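PDB 6D4K: probable L,D-transpeptidase 3 from Mycobacterium tuberculosis, which is probably an L,D-transpeptidase of peptidoglycan biosynthesis that does not make 3->3 cross-links from tetrapeptide stems and may anchor proteins to peptidoglycan. Local coordinates for residues V66-T71 against V86-D91; H148-G153 against V157-M162; S188-P193 against V232-I237. One frame throughout, in Å; residues are numbered along the deposited sequence.

Contact 1: V66-T71 against V86-D91; sequences VEVKST and VQWVPD
Both partners of the central pair, Val68 and Trp88, carry a branch anti to the backbone N: chi1 of 177° holds Val68 CG1 there, and chi1 of -175° does the same for Trp88 CG, extending the indole to meet the valine coming from the opposite direction. Val68 then lies over one face of the bicyclic ring. Its CB sits above the centre, 3.8 Å from Trp88 CD2, on the bond the two rings share. The two methyls divide the face between them. CG1 rests over the benzene part as a CH-pi contact, 3.8 Å from the centroid of the Trp88 six-membered ring and only 11° off its normal. CG2 takes the pyrrole side, 3.6 Å from Trp88 CG. Phe78 of the strand 76-80 meets Trp88 edge-to-face, so the indole is held by an aromatic neighbour as well as by the valine.

Just beyond the end of the helix 59-65, Val66 makes a looser contact, its CG2 standing 4.4 Å from Val86 CG1. Both valines also touch Phe49 and Phe78, forming an apolar cluster. Glu67 and Lys69 alternate with the inward residues and point away; their charged ends approach at the surface, though Lys69 NZ to Glu67 OE2 is a long 3.6 Å.

The strands are not neighbours in one sheet: Val68 CA and Trp88 CA lie 7.6 Å apart, and each backbone pairs with others, Lys69 with Ser103 and Trp88 with Val45. The strand 68-71 is at the margin of a mixed sheet, and 85-90 is an inner strand of an antiparallel one. Apolar side chains interleaved between two facing sheets are the core of a beta sandwich, as expected of this bacterial Ig-like domain.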
loop_
_atom_site.group_PDB
_atom_site.type_symbol
_atom_site.label_atom_id
_atom_site.label_comp_id
_atom_site.label_asym_id
_atom_site.label_seq_id
_atom_site.Cartn_x
_atom_site.Cartn_y
_atom_site.Cartn_z
ATOM N N VAL A 66 2.496 3.415 -25.217
ATOM C CA VAL A 66 1.871 4.038 -24.053
ATOM C C VAL A 66 2.931 4.710 -23.184
ATOM O O VAL A 66 2.763 4.863 -21.973
ATOM C CB VAL A 66 0.995 3.039 -23.266
ATOM C CG1 VAL A 66 -0.067 2.438 -24.190
ATOM C CG2 VAL A 66 1.846 1.935 -22.608
ATOM N N GLU A 67 4.027 5.126 -23.811
ATOM C CA GLU A 67 5.118 5.834 -23.154
ATOM C C GLU A 67 4.593 6.876 -22.174
ATOM O O GLU A 67 3.770 7.727 -22.532
ATOM C CB GLU A 67 5.945 6.522 -24.244
ATOM C CG GLU A 67 7.189 7.241 -23.743
ATOM C CD GLU A 67 7.879 8.059 -24.827
ATOM O OE1 GLU A 67 7.353 8.128 -25.960
ATOM O OE2 GLU A 67 8.952 8.630 -24.541
ATOM N N VAL A 68 5.034 6.797 -20.922
ATOM C CA VAL A 68 4.549 7.704 -19.885
ATOM C C VAL A 68 5.475 8.914 -19.797
ATOM O O VAL A 68 6.675 8.779 -19.526
ATOM C CB VAL A 68 4.442 6.998 -18.528
ATOM C CG1 VAL A 68 4.004 7.994 -17.451
ATOM C CG2 VAL A 68 3.486 5.806 -18.635
ATOM N N LYS A 69 4.921 10.109 -20.011
ATOM C CA LYS A 69 5.677 11.354 -19.925
ATOM C C LYS A 69 4.977 12.260 -18.923
ATOM O O LYS A 69 3.874 12.751 -19.183
ATOM C CB LYS A 69 5.811 12.020 -21.295
ATOM C CG LYS A 69 6.517 11.142 -22.327
ATOM C CD LYS A 69 6.241 11.608 -23.749
ATOM C CE LYS A 69 7.229 12.680 -24.188
ATOM N NZ LYS A 69 8.276 12.142 -25.109
ATOM N N SER A 70 5.604 12.460 -17.776
ATOM C CA SER A 70 5.040 13.263 -16.703
ATOM C C SER A 70 5.787 14.590 -16.573
ATOM O O SER A 70 6.948 14.746 -16.978
ATOM C CB SER A 70 5.106 12.510 -15.371
ATOM O OG SER A 70 6.473 12.221 -15.061
ATOM N N THR A 71 5.090 15.560 -15.997
ATOM C CA THR A 71 5.691 16.823 -15.601
ATOM C C THR A 71 5.322 16.990 -14.123
ATOM O O THR A 71 4.140 17.091 -13.792
ATOM C CB THR A 71 5.132 17.976 -16.453
ATOM O OG1 THR A 71 5.310 17.671 -17.843
ATOM C CG2 THR A 71 5.833 19.281 -16.131
ATOM N N VAL A 86 -1.294 -2.808 -18.073
ATOM C CA VAL A 86 0.101 -2.590 -17.702
ATOM C C VAL A 86 0.158 -1.385 -16.774
ATOM O O VAL A 86 -0.505 -0.371 -17.009
ATOM C CB VAL A 86 1.063 -2.449 -18.914
ATOM C CG1 VAL A 86 0.824 -1.152 -19.700
ATOM C CG2 VAL A 86 2.530 -2.576 -18.476
ATOM N N GLN A 87 0.922 -1.498 -15.701
ATOM C CA GLN A 87 1.106 -0.359 -14.821
ATOM C C GLN A 87 2.541 0.125 -14.894
ATOM O O GLN A 87 3.471 -0.667 -15.079
ATOM C CB GLN A 87 0.719 -0.655 -13.373
ATOM C CG GLN A 87 1.684 -1.459 -12.560
ATOM C CD GLN A 87 1.237 -1.544 -11.129
ATOM O OE1 GLN A 87 0.204 -0.983 -10.765
ATOM N NE2 GLN A 87 1.987 -2.270 -10.313
ATOM N N TRP A 88 2.703 1.429 -14.766
ATOM C CA TRP A 88 4.011 2.068 -14.800
ATOM C C TRP A 88 4.276 2.548 -13.382
ATOM O O TRP A 88 3.549 3.401 -12.863
ATOM C CB TRP A 88 3.961 3.206 -15.805
ATOM C CG TRP A 88 5.243 3.916 -16.062
ATOM C CD1 TRP A 88 6.215 3.577 -16.973
ATOM C CD2 TRP A 88 5.673 5.138 -15.459
ATOM N NE1 TRP A 88 7.229 4.517 -16.958
ATOM C CE2 TRP A 88 6.921 5.476 -16.026
ATOM C CE3 TRP A 88 5.134 5.970 -14.472
ATOM C CZ2 TRP A 88 7.613 6.626 -15.661
ATOM C CZ3 TRP A 88 5.834 7.103 -14.101
ATOM C CH2 TRP A 88 7.065 7.420 -14.695
ATOM N N VAL A 89 5.287 1.969 -12.752
ATOM C CA VAL A 89 5.607 2.212 -11.349
ATOM C C VAL A 89 6.694 3.276 -11.302
ATOM O O VAL A 89 7.811 3.023 -11.782
ATOM C CB VAL A 89 6.084 0.914 -10.680
ATOM C CG1 VAL A 89 6.512 1.166 -9.238
ATOM C CG2 VAL A 89 4.991 -0.162 -10.787
ATOM N N PRO A 90 6.435 4.460 -10.743
ATOM C CA PRO A 90 7.488 5.483 -10.675
ATOM C C PRO A 90 8.637 5.036 -9.789
ATOM O O PRO A 90 8.434 4.404 -8.751
ATOM C CB PRO A 90 6.770 6.702 -10.087
ATOM C CG PRO A 90 5.595 6.125 -9.331
ATOM C CD PRO A 90 5.173 4.903 -10.124
ATOM N N ASP A 91 9.854 5.400 -10.195
ATOM C CA ASP A 91 11.023 5.027 -9.415
ATOM C C ASP A 91 11.162 5.858 -8.142
ATOM O O ASP A 91 11.901 5.465 -7.227
ATOM C CB ASP A 91 12.275 5.267 -10.250
ATOM C CG ASP A 91 12.458 4.268 -11.375
ATOM O OD1 ASP A 91 11.959 3.127 -11.293
ATOM O OD2 ASP A 91 13.179 4.628 -12.338
#

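Contact 2: H148-G153 against V157-M162; sequences HRVHFG and VMPASM
The loop 148-153 doubles back beside the strand 157-159 in antiparallel sense, with Phe152 CA 6.6 Å from Val157 CA and His151 CA 6.7 Å from Pro159 CA. A water spans the gap, accepting from Phe152 N and donating to Val157 O, each at 3.0 Å. The side chains meet around the Pro159 ring. Phe152, with CG anti to its carbonyl carbon (chi1 -74°), approaches from the opposite direction and packs tightly, CE2 only 3.2 Å from Pro159 CG. Two residues earlier in the strand, the Val157 side chain crosses that of Phe152 at about a right angle, its CG1 3.8 Å from Phe152 CD2. Val150 joins this group: its CG1 lies above one face of the Phe152 ring, offset toward the rim, and 4.0 Å from Pro159 CG. The guanidinium of Arg149 also comes to the proline, but is poorly ordered and doubtfully placed. Within the loop, His151 ND1 donates from above the carbonyl plane to Arg149 O, two residues earlier (2.9 Å). The Met158 side chain turns away from the loop and touches Trp246 of helix 241-250. The arrangement is a surface loop laid along a strand that pairs with 127-132 in the L,D-transpeptidase catalytic domain.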
loop_
_atom_site.group_PDB
_atom_site.type_symbol
_atom_site.label_atom_id
_atom_site.label_comp_id
_atom_site.label_asym_id
_atom_site.label_seq_id
_atom_site.Cartn_x
_atom_site.Cartn_y
_atom_site.Cartn_z
ATOM N N HIS A 148 -1.998 -1.280 30.567
ATOM C CA HIS A 148 -0.934 -0.449 30.019
ATOM C C HIS A 148 -0.432 -1.127 28.757
ATOM O O HIS A 148 -0.859 -2.246 28.441
ATOM C CB HIS A 148 0.225 -0.273 31.001
ATOM N N ARG A 149 0.487 -0.482 28.046
ATOM C CA ARG A 149 0.908 -1.046 26.778
ATOM C C ARG A 149 2.159 -0.311 26.305
ATOM O O ARG A 149 2.460 0.797 26.761
ATOM C CB ARG A 149 -0.256 -0.956 25.788
ATOM C CG ARG A 149 -0.228 -1.999 24.716
ATOM C CD ARG A 149 -0.684 -1.381 23.427
ATOM N NE ARG A 149 0.499 -0.788 22.843
ATOM C CZ ARG A 149 0.612 -0.334 21.613
ATOM N NH1 ARG A 149 -0.393 -0.362 20.760
ATOM N NH2 ARG A 149 1.758 0.193 21.221
ATOM N N VAL A 150 2.916 -0.965 25.422
ATOM C CA VAL A 150 4.116 -0.346 24.870
ATOM C C VAL A 150 3.718 0.900 24.095
ATOM O O VAL A 150 2.831 0.857 23.233
ATOM C CB VAL A 150 4.878 -1.336 23.972
ATOM C CG1 VAL A 150 5.964 -0.612 23.174
ATOM C CG2 VAL A 150 5.486 -2.460 24.800
ATOM N N HIS A 151 4.344 2.027 24.422
ATOM C CA HIS A 151 4.277 3.197 23.557
ATOM C C HIS A 151 5.587 3.956 23.662
ATOM O O HIS A 151 6.194 4.026 24.736
ATOM C CB HIS A 151 3.056 4.097 23.805
ATOM C CG HIS A 151 2.867 4.489 25.232
ATOM N ND1 HIS A 151 2.422 3.604 26.190
ATOM C CD2 HIS A 151 3.046 5.672 25.864
ATOM C CE1 HIS A 151 2.340 4.225 27.353
ATOM N NE2 HIS A 151 2.717 5.480 27.184
ATOM N N PHE A 152 6.018 4.514 22.537
ATOM C CA PHE A 152 7.412 4.899 22.375
ATOM C C PHE A 152 7.704 6.341 22.757
ATOM O O PHE A 152 8.844 6.654 23.118
ATOM C CB PHE A 152 7.865 4.606 20.943
ATOM C CG PHE A 152 8.074 3.147 20.676
ATOM C CD1 PHE A 152 9.140 2.472 21.245
ATOM C CD2 PHE A 152 7.196 2.439 19.880
ATOM C CE1 PHE A 152 9.332 1.120 21.009
ATOM C CE2 PHE A 152 7.391 1.091 19.639
ATOM C CZ PHE A 152 8.451 0.431 20.206
ATOM N N GLY A 153 6.715 7.226 22.702
ATOM C CA GLY A 153 6.970 8.616 23.010
ATOM C C GLY A 153 7.715 9.384 21.944
ATOM O O GLY A 153 7.930 10.589 22.114
ATOM N N VAL A 157 5.978 6.985 15.783
ATOM C CA VAL A 157 6.504 5.630 15.894
ATOM C C VAL A 157 5.451 4.782 16.593
ATOM O O VAL A 157 5.198 4.942 17.792
ATOM C CB VAL A 157 7.848 5.597 16.631
ATOM C CG1 VAL A 157 8.360 4.160 16.724
ATOM C CG2 VAL A 157 8.869 6.480 15.918
ATOM N N MET A 158 4.832 3.880 15.836
ATOM C CA MET A 158 3.772 3.018 16.323
ATOM C C MET A 158 4.306 1.622 16.574
ATOM O O MET A 158 5.085 1.088 15.773
ATOM C CB MET A 158 2.647 2.903 15.296
ATOM C CG MET A 158 2.024 4.213 14.872
ATOM S SD MET A 158 0.800 3.938 13.586
ATOM C CE MET A 158 -0.041 5.521 13.504
ATOM N N PRO A 159 3.914 1.004 17.676
ATOM C CA PRO A 159 4.334 -0.378 17.905
ATOM C C PRO A 159 3.485 -1.328 17.065
ATOM O O PRO A 159 2.285 -1.114 16.857
ATOM C CB PRO A 159 4.184 -0.556 19.425
ATOM C CG PRO A 159 4.193 0.929 19.953
ATOM C CD PRO A 159 3.399 1.633 18.897
ATOM N N ALA A 160 4.156 -2.316 16.491
ATOM C CA ALA A 160 3.604 -3.114 15.417
ATOM C C ALA A 160 4.058 -4.546 15.616
ATOM O O ALA A 160 4.938 -4.841 16.433
ATOM C CB ALA A 160 4.069 -2.606 14.044
ATOM N N SER A 161 3.438 -5.445 14.864
ATOM C CA SER A 161 3.828 -6.844 14.855
ATOM C C SER A 161 3.739 -7.312 13.415
ATOM O O SER A 161 2.671 -7.231 12.802
ATOM C CB SER A 161 2.913 -7.677 15.757
ATOM O OG SER A 161 3.414 -8.987 15.918
ATOM N N MET A 162 4.863 -7.749 12.870
ATOM C CA MET A 162 4.925 -8.256 11.514
ATOM C C MET A 162 4.801 -9.781 11.538
ATOM O O MET A 162 4.423 -10.383 12.549
ATOM C CB MET A 162 6.193 -7.738 10.832
ATOM C CG MET A 162 6.011 -6.407 10.099
ATOM S SD MET A 162 5.495 -4.998 11.119
ATOM C CE MET A 162 6.913 -4.798 12.193
HETATM O O HOH W 1 0.069 0.063 17.462
HETATM O O HOH W 2 3.879 4.557 20.414
#

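Contact 3: S188-P193 against V232-I237; sequences SSVGIP and VSHGCI
Val190 reaches His234 through both branches of its side chain. From CB, CG1 leads to the backbone of the other segment, 3.7 Å from His234 O. Chi1 of -49° sets CG1 anti to the carbonyl carbon and thereby leaves CG2 between backbone N and carbonyl carbon; CG2 meets the imidazole at its edge, in the ring plane, 3.7 Å from His234 CD2. Ile192 CD1 approaches the same edge at 4.2 Å from His234 CD2, so two aliphatic groups border one ring carbon. Tyr167 stacks on the imidazole and also touches Val190 and Ile192, while Tyr200 meets the ring edge-to-face. His234 sits within an ST turn: Gly235 N donates to Ser233 OG at 3.1 Å and 162°, and that hydroxyl donates on to a lone pair of Cys236 O (2.7 Å). Ser233 thus braces the segment carrying Cys236, the predicted nucleophile, which is known to take up an acetyl group covalently from faropenem. The Ser-His-Gly-Cys sequence is the signature of this enzyme family. Segment 188-193 belongs to the connection from strand 183-186 to strand 201-204; segment 232-237 leads into strand 237-239, where Ile237 pairs with strand 216-219, which carries His218, the predicted proton donor/acceptor.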
loop_
_atom_site.group_PDB
_atom_site.type_symbol
_atom_site.label_atom_id
_atom_site.label_comp_id
_atom_site.label_asym_id
_atom_site.label_seq_id
_atom_site.Cartn_x
_atom_site.Cartn_y
_atom_site.Cartn_z
ATOM N N SER A 188 -7.193 -18.631 4.328
ATOM C CA SER A 188 -6.873 -19.194 3.021
ATOM C C SER A 188 -5.918 -18.321 2.213
ATOM O O SER A 188 -5.380 -18.793 1.205
ATOM C CB SER A 188 -8.156 -19.437 2.225
ATOM O OG SER A 188 -8.856 -18.224 2.009
ATOM N N SER A 189 -5.695 -17.071 2.626
ATOM C CA SER A 189 -4.790 -16.189 1.898
ATOM C C SER A 189 -3.331 -16.602 2.037
ATOM O O SER A 189 -2.517 -16.237 1.182
ATOM C CB SER A 189 -4.961 -14.743 2.370
ATOM O OG SER A 189 -6.298 -14.304 2.207
ATOM N N VAL A 190 -2.980 -17.338 3.090
ATOM C CA VAL A 190 -1.610 -17.787 3.309
ATOM C C VAL A 190 -1.473 -19.300 3.178
ATOM O O VAL A 190 -0.427 -19.858 3.529
ATOM C CB VAL A 190 -1.025 -17.262 4.633
ATOM C CG1 VAL A 190 -1.257 -15.763 4.757
ATOM C CG2 VAL A 190 -1.636 -17.992 5.818
ATOM N N GLY A 191 -2.504 -19.979 2.677
ATOM C CA GLY A 191 -2.422 -21.402 2.411
ATOM C C GLY A 191 -2.865 -22.288 3.558
ATOM O O GLY A 191 -2.297 -23.364 3.765
ATOM N N ILE A 192 -3.869 -21.850 4.311
ATOM C CA ILE A 192 -4.412 -22.638 5.417
ATOM C C ILE A 192 -5.936 -22.601 5.362
ATOM O O ILE A 192 -6.529 -21.514 5.426
ATOM C CB ILE A 192 -3.896 -22.138 6.776
ATOM C CG1 ILE A 192 -2.373 -22.234 6.857
ATOM C CG2 ILE A 192 -4.513 -22.942 7.900
ATOM C CD1 ILE A 192 -1.743 -21.123 7.661
ATOM N N PRO A 193 -6.606 -23.748 5.238
ATOM C CA PRO A 193 -8.075 -23.750 5.239
ATOM C C PRO A 193 -8.645 -23.177 6.528
ATOM O O PRO A 193 -8.046 -23.283 7.601
ATOM C CB PRO A 193 -8.427 -25.235 5.093
ATOM C CG PRO A 193 -7.251 -25.830 4.406
ATOM C CD PRO A 193 -6.049 -25.066 4.887
ATOM N N VAL A 232 4.152 -11.767 15.227
ATOM C CA VAL A 232 3.263 -12.911 15.410
ATOM C C VAL A 232 2.155 -12.989 14.372
ATOM O O VAL A 232 1.305 -13.878 14.460
ATOM C CB VAL A 232 2.668 -12.949 16.832
ATOM C CG1 VAL A 232 3.775 -12.949 17.876
ATOM C CG2 VAL A 232 1.725 -11.767 17.033
ATOM N N SER A 233 2.117 -12.084 13.399
ATOM C CA SER A 233 1.086 -12.116 12.371
ATOM C C SER A 233 1.405 -13.208 11.347
ATOM O O SER A 233 2.359 -13.976 11.493
ATOM C CB SER A 233 0.967 -10.752 11.703
ATOM O OG SER A 233 1.961 -10.627 10.705
ATOM N N HIS A 234 0.608 -13.273 10.280
ATOM C CA HIS A 234 0.849 -14.186 9.169
ATOM C C HIS A 234 1.389 -13.471 7.936
ATOM O O HIS A 234 1.281 -13.992 6.818
ATOM C CB HIS A 234 -0.408 -14.986 8.829
ATOM C CG HIS A 234 -0.626 -16.161 9.734
ATOM N ND1 HIS A 234 -0.342 -16.118 11.083
ATOM C CD2 HIS A 234 -1.069 -17.415 9.478
ATOM C CE1 HIS A 234 -0.622 -17.290 11.617
ATOM N NE2 HIS A 234 -1.061 -18.093 10.666
ATOM N N GLY A 235 1.979 -12.296 8.118
ATOM C CA GLY A 235 2.522 -11.530 7.017
ATOM C C GLY A 235 2.126 -10.074 7.124
ATOM O O GLY A 235 2.907 -9.182 6.781
ATOM N N CYS A 236 0.914 -9.830 7.614
ATOM C CA CYS A 236 0.380 -8.480 7.684
ATOM C C CYS A 236 1.096 -7.658 8.752
ATOM O O CYS A 236 1.755 -8.186 9.648
ATOM C CB CYS A 236 -1.122 -8.512 7.972
ATOM S SG CYS A 236 -2.109 -9.155 6.601
ATOM N N ILE A 237 0.962 -6.343 8.629
ATOM C CA ILE A 237 1.514 -5.391 9.588
ATOM C C ILE A 237 0.407 -5.050 10.577
ATOM O O ILE A 237 -0.565 -4.376 10.228
ATOM C CB ILE A 237 2.035 -4.136 8.881
ATOM C CG1 ILE A 237 3.222 -4.487 7.978
ATOM C CG2 ILE A 237 2.375 -3.039 9.900
ATOM C CD1 ILE A 237 3.473 -3.473 6.883
#

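Overall arrangement
From the N terminus, contact 1 comes first, its fourteen intervening residues carrying the chain through strand 76-80 and into strand 85-90, so that the two sheets of the Ig-like domain are joined. The chain enters the catalytic domain. Contact 2 closes a loop of three residues against strand 157-159. Contact 3 spans thirty-eight residues and brings the 188-193 connection to the segment with the predicted nucleophile. The three follow in series, none nested or crossed. Contact 1 lies apart, its nearest atoms about 17 Å from those of contact 3, whereas contacts 2 and 3 touch: Ser161 OG and Val232 N are 3.0 Å apart, a probable hydrogen bond, linking the chain beyond strand 157-159 to the active-site segment.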